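Long-range contact in CrRbcX-IIa (Chlamydomonas reinhardtii, PDB 5BS1), which probably acts as a homodimeric chaperone that assists assembly of the photosynthetic enzyme Rubisco in this green alga: residues N48-G60 / W71-A83. Residues are numbered along the deposited sequence; the frame is centred on the assembly and turned at random.
Sequences NQQAYLDLMDFLG and WMAAVMRKNHALA
Phe58 of helix 46-59 enters helix 69-78 of the all-helical RbcX fold as a knob into a hole formed by Trp71, Ala74, Val75 and Lys78; the helices run roughly antiparallel (axes of 48-59 and 71-78 at 147°). CG, anti to the carbonyl carbon (chi1 -81°), directs the ring inward. Followed outward, CB rests on Trp71 CZ2 (3.8 Å); CG lies beneath Val75 CG2, a CH-pi contact over one ring face. CE1 meets the small Ala74 CB, CE2 reaches Lys78 CB near the ring plane, and CZ approaches Ala74 O. The ring also makes a T-shaped pair with the five-membered ring of Trp71. Trp71 suits its place because NE1 donates to Phe58 O (3.0 Å) from above the carbonyl plane; Thr61 OG1 also hydrogen-bonds to this O.

One turn earlier, Leu82 CD2 packs on Asp54 CB and Leu55 CB. Aspartate suits because two oxygens serve several donors: OD1 takes Gln50 NE2 and a salt bridge from Lys78 NZ (3.3 Å, its hydrogen bond weak); OD2 takes a water and Asn79 ND2 (2.8 Å, 162°). With an alanine replacing Asp54, Asn79 and Lys78 would probably both lose their carboxylate partner. Asn79 fits as N-cap: its amide OD1 accepts from Leu82 N.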
loop_
_atom_site.group_PDB
_atom_site.type_symbol
_atom_site.label_atom_id
_atom_site.label_comp_id
_atom_site.label_asym_id
_atom_site.label_seq_id
_atom_site.Cartn_x
_atom_site.Cartn_y
_atom_site.Cartn_z
ATOM N N ASN A 48 2.012 31.884 8.029
ATOM C CA ASN A 48 2.806 30.676 8.118
ATOM C C ASN A 48 2.512 30.014 9.466
ATOM O O ASN A 48 2.341 28.789 9.537
ATOM C CB ASN A 48 4.251 31.146 7.958
ATOM C CG ASN A 48 5.282 30.205 8.488
ATOM O OD1 ASN A 48 5.107 29.002 8.453
ATOM N ND2 ASN A 48 6.413 30.755 8.949
ATOM N N GLN A 49 2.393 30.829 10.522
ATOM C CA GLN A 49 2.039 30.292 11.839
ATOM C C GLN A 49 0.648 29.674 11.799
ATOM O O GLN A 49 0.437 28.633 12.365
ATOM C CB GLN A 49 2.165 31.326 12.964
ATOM C CG GLN A 49 3.618 31.621 13.272
ATOM C CD GLN A 49 3.820 32.556 14.455
ATOM O OE1 GLN A 49 2.887 33.152 15.024
ATOM N NE2 GLN A 49 5.063 32.637 14.862
ATOM N N GLN A 50 -0.283 30.288 11.090
ATOM C CA GLN A 50 -1.632 29.763 11.008
ATOM C C GLN A 50 -1.658 28.435 10.233
ATOM O O GLN A 50 -2.371 27.504 10.626
ATOM C CB GLN A 50 -2.585 30.762 10.362
ATOM C CG GLN A 50 -4.042 30.342 10.498
ATOM C CD GLN A 50 -4.478 30.192 11.949
ATOM O OE1 GLN A 50 -4.371 31.132 12.738
ATOM N NE2 GLN A 50 -4.950 29.019 12.313
ATOM N N ALA A 51 -0.825 28.334 9.195
ATOM C CA ALA A 51 -0.730 27.086 8.431
ATOM C C ALA A 51 -0.195 25.972 9.329
ATOM O O ALA A 51 -0.692 24.861 9.284
ATOM C CB ALA A 51 0.159 27.288 7.213
ATOM N N TYR A 52 0.808 26.289 10.154
ATOM C CA TYR A 52 1.337 25.331 11.128
ATOM C C TYR A 52 0.227 24.900 12.080
ATOM O O TYR A 52 0.050 23.714 12.339
ATOM C CB TYR A 52 2.502 25.942 11.908
ATOM C CG TYR A 52 2.925 25.153 13.099
ATOM C CD1 TYR A 52 3.679 24.019 12.974
ATOM C CD2 TYR A 52 2.522 25.539 14.396
ATOM C CE1 TYR A 52 4.046 23.279 14.094
ATOM C CE2 TYR A 52 2.896 24.810 15.513
ATOM C CZ TYR A 52 3.664 23.693 15.363
ATOM O OH TYR A 52 4.053 22.940 16.473
ATOM N N LEU A 53 -0.506 25.861 12.642
ATOM C CA LEU A 53 -1.546 25.535 13.617
ATOM C C LEU A 53 -2.601 24.629 12.989
ATOM O O LEU A 53 -2.992 23.644 13.582
ATOM C CB LEU A 53 -2.194 26.793 14.171
ATOM C CG LEU A 53 -1.332 27.753 14.999
ATOM C CD1 LEU A 53 -2.088 29.026 15.332
ATOM C CD2 LEU A 53 -0.854 27.081 16.275
ATOM N N ASP A 54 -2.989 24.951 11.756
ATOM C CA ASP A 54 -4.049 24.194 11.075
ATOM C C ASP A 54 -3.554 22.794 10.704
ATOM O O ASP A 54 -4.284 21.810 10.845
ATOM C CB ASP A 54 -4.510 24.922 9.815
ATOM C CG ASP A 54 -5.281 26.208 10.101
ATOM O OD1 ASP A 54 -5.803 26.373 11.217
ATOM O OD2 ASP A 54 -5.356 27.094 9.225
ATOM N N LEU A 55 -2.311 22.689 10.255
ATOM C CA LEU A 55 -1.771 21.398 9.860
ATOM C C LEU A 55 -1.658 20.483 11.057
ATOM O O LEU A 55 -2.005 19.304 10.954
ATOM C CB LEU A 55 -0.433 21.532 9.144
ATOM C CG LEU A 55 0.122 20.242 8.519
ATOM C CD1 LEU A 55 -0.890 19.514 7.615
ATOM C CD2 LEU A 55 1.376 20.529 7.750
HETATM N N MSE A 56 -1.256 21.051 12.203
HETATM C CA MSE A 56 -1.208 20.255 13.435
HETATM C C MSE A 56 -2.617 19.708 13.725
HETATM O O MSE A 56 -2.749 18.543 14.076
HETATM C CB MSE A 56 -0.682 21.118 14.592
HETATM C CG MSE A 56 0.796 21.494 14.586
HETATM SE SE MSE A 56 2.012 20.031 15.021
HETATM C CE MSE A 56 1.752 20.164 16.983
ATOM N N ASP A 57 -3.661 20.530 13.601
ATOM C CA ASP A 57 -5.058 20.087 13.816
ATOM C C ASP A 57 -5.441 18.957 12.872
ATOM O O ASP A 57 -5.960 17.932 13.310
ATOM C CB ASP A 57 -6.059 21.211 13.595
ATOM C CG ASP A 57 -6.118 22.195 14.739
ATOM O OD1 ASP A 57 -5.684 21.848 15.844
ATOM O OD2 ASP A 57 -6.624 23.315 14.518
ATOM N N PHE A 58 -5.173 19.144 11.584
ATOM C CA PHE A 58 -5.618 18.188 10.581
ATOM C C PHE A 58 -4.859 16.887 10.614
ATOM O O PHE A 58 -5.432 15.844 10.293
ATOM C CB PHE A 58 -5.603 18.794 9.170
ATOM C CG PHE A 58 -6.803 19.631 8.885
ATOM C CD1 PHE A 58 -8.045 19.045 8.710
ATOM C CD2 PHE A 58 -6.712 21.011 8.833
ATOM C CE1 PHE A 58 -9.164 19.813 8.483
ATOM C CE2 PHE A 58 -7.826 21.782 8.594
ATOM C CZ PHE A 58 -9.059 21.183 8.420
ATOM N N LEU A 59 -3.603 16.907 11.049
ATOM C CA LEU A 59 -2.898 15.656 11.291
ATOM C C LEU A 59 -3.457 14.855 12.462
ATOM O O LEU A 59 -3.200 13.661 12.578
ATOM C CB LEU A 59 -1.411 15.888 11.458
ATOM C CG LEU A 59 -0.749 16.190 10.122
ATOM C CD1 LEU A 59 0.681 16.609 10.358
ATOM C CD2 LEU A 59 -0.816 14.992 9.184
ATOM N N GLY A 60 -4.259 15.496 13.303
ATOM C CA GLY A 60 -5.054 14.782 14.301
ATOM C C GLY A 60 -6.268 14.039 13.752
ATOM O O GLY A 60 -6.952 13.361 14.516
ATOM N N TRP A 71 -9.986 14.405 3.086
ATOM C CA TRP A 71 -9.102 15.136 4.004
ATOM C C TRP A 71 -8.631 16.449 3.378
ATOM O O TRP A 71 -8.678 17.501 3.995
ATOM C CB TRP A 71 -7.940 14.242 4.391
ATOM C CG TRP A 71 -7.006 14.796 5.444
ATOM C CD1 TRP A 71 -7.133 14.675 6.794
ATOM C CD2 TRP A 71 -5.770 15.468 5.219
ATOM N NE1 TRP A 71 -6.076 15.299 7.442
ATOM C CE2 TRP A 71 -5.218 15.777 6.489
ATOM C CE3 TRP A 71 -5.087 15.878 4.070
ATOM C CZ2 TRP A 71 -4.014 16.441 6.635
ATOM C CZ3 TRP A 71 -3.879 16.533 4.219
ATOM C CH2 TRP A 71 -3.355 16.807 5.483
HETATM N N MSE A 72 -8.197 16.390 2.125
HETATM C CA MSE A 72 -7.660 17.573 1.470
HETATM C C MSE A 72 -8.746 18.626 1.286
HETATM O O MSE A 72 -8.478 19.799 1.423
HETATM C CB MSE A 72 -7.035 17.184 0.124
HETATM C CG MSE A 72 -6.270 18.348 -0.501
HETATM SE SE MSE A 72 -4.706 18.857 0.559
HETATM C CE MSE A 72 -3.628 17.334 -0.006
ATOM N N ALA A 73 -9.960 18.213 0.958
ATOM C CA ALA A 73 -11.052 19.158 0.788
ATOM C C ALA A 73 -11.356 19.866 2.105
ATOM O O ALA A 73 -11.620 21.052 2.107
ATOM C CB ALA A 73 -12.287 18.425 0.307
ATOM N N ALA A 74 -11.260 19.115 3.190
ATOM C CA ALA A 74 -11.431 19.684 4.547
ATOM C C ALA A 74 -10.343 20.688 4.872
ATOM O O ALA A 74 -10.617 21.758 5.426
ATOM C CB ALA A 74 -11.480 18.583 5.576
ATOM N N VAL A 75 -9.103 20.364 4.552
ATOM C CA VAL A 75 -8.027 21.311 4.740
ATOM C C VAL A 75 -8.281 22.587 3.921
ATOM O O VAL A 75 -8.122 23.694 4.420
ATOM C CB VAL A 75 -6.640 20.726 4.378
ATOM C CG1 VAL A 75 -5.555 21.761 4.531
ATOM C CG2 VAL A 75 -6.310 19.517 5.239
HETATM N N MSE A 76 -8.664 22.429 2.661
HETATM C CA MSE A 76 -8.888 23.575 1.785
HETATM C C MSE A 76 -9.990 24.470 2.320
HETATM O O MSE A 76 -9.872 25.682 2.195
HETATM C CB MSE A 76 -9.153 23.137 0.341
HETATM C CG MSE A 76 -9.140 24.331 -0.638
HETATM SE SE MSE A 76 -9.205 23.586 -2.468
HETATM C CE MSE A 76 -11.031 22.870 -2.429
ATOM N N ARG A 77 -11.023 23.897 2.917
ATOM C CA ARG A 77 -12.102 24.717 3.509
ATOM C C ARG A 77 -11.604 25.597 4.627
ATOM O O ARG A 77 -12.112 26.694 4.825
ATOM C CB ARG A 77 -13.250 23.867 4.029
ATOM C CG ARG A 77 -14.268 23.584 2.947
ATOM C CD ARG A 77 -15.518 22.933 3.457
ATOM N NE ARG A 77 -15.392 21.504 3.221
ATOM C CZ ARG A 77 -15.116 20.546 4.097
ATOM N NH1 ARG A 77 -15.040 19.307 3.634
ATOM N NH2 ARG A 77 -14.946 20.784 5.389
ATOM N N LYS A 78 -10.602 25.129 5.356
ATOM C CA LYS A 78 -10.058 25.875 6.495
ATOM C C LYS A 78 -8.933 26.806 6.106
ATOM O O LYS A 78 -8.785 27.893 6.660
ATOM C CB LYS A 78 -9.544 24.883 7.550
ATOM C CG LYS A 78 -8.930 25.519 8.785
ATOM C CD LYS A 78 -9.991 26.318 9.533
ATOM C CE LYS A 78 -9.448 27.116 10.700
ATOM N NZ LYS A 78 -9.092 26.228 11.831
ATOM N N ASN A 79 -8.090 26.367 5.181
ATOM C CA ASN A 79 -6.862 27.059 4.877
ATOM C C ASN A 79 -6.451 26.721 3.459
ATOM O O ASN A 79 -5.749 25.746 3.198
ATOM C CB ASN A 79 -5.744 26.679 5.861
ATOM C CG ASN A 79 -4.549 27.592 5.760
ATOM O OD1 ASN A 79 -4.174 28.046 4.676
ATOM N ND2 ASN A 79 -3.936 27.888 6.904
ATOM N N HIS A 80 -6.907 27.552 2.532
ATOM C CA HIS A 80 -6.671 27.316 1.112
ATOM C C HIS A 80 -5.190 27.313 0.757
ATOM O O HIS A 80 -4.736 26.474 -0.028
ATOM C CB HIS A 80 -7.430 28.402 0.339
ATOM C CG HIS A 80 -7.291 28.335 -1.142
ATOM N ND1 HIS A 80 -6.438 29.144 -1.849
ATOM C CD2 HIS A 80 -7.933 27.570 -2.058
ATOM C CE1 HIS A 80 -6.528 28.851 -3.137
ATOM N NE2 HIS A 80 -7.440 27.917 -3.287
ATOM N N ALA A 81 -4.410 28.234 1.312
ATOM C CA ALA A 81 -2.986 28.315 0.998
ATOM C C ALA A 81 -2.271 27.019 1.423
ATOM O O ALA A 81 -1.395 26.520 0.727
ATOM C CB ALA A 81 -2.363 29.491 1.674
ATOM N N LEU A 82 -2.648 26.527 2.593
ATOM C CA LEU A 82 -2.043 25.273 3.106
ATOM C C LEU A 82 -2.411 24.108 2.165
ATOM O O LEU A 82 -1.545 23.294 1.837
ATOM C CB LEU A 82 -2.515 25.012 4.510
ATOM C CG LEU A 82 -2.199 23.652 5.145
ATOM C CD1 LEU A 82 -0.695 23.460 5.210
ATOM C CD2 LEU A 82 -2.872 23.528 6.506
ATOM N N ALA A 83 -3.686 24.019 1.776
ATOM C CA ALA A 83 -4.112 22.973 0.842
ATOM C C ALA A 83 -3.356 23.042 -0.474
ATOM O O ALA A 83 -2.894 22.000 -0.963
ATOM C CB ALA A 83 -5.598 23.019 0.593
HETATM O O HOH W 1 -6.774 29.196 8.541
#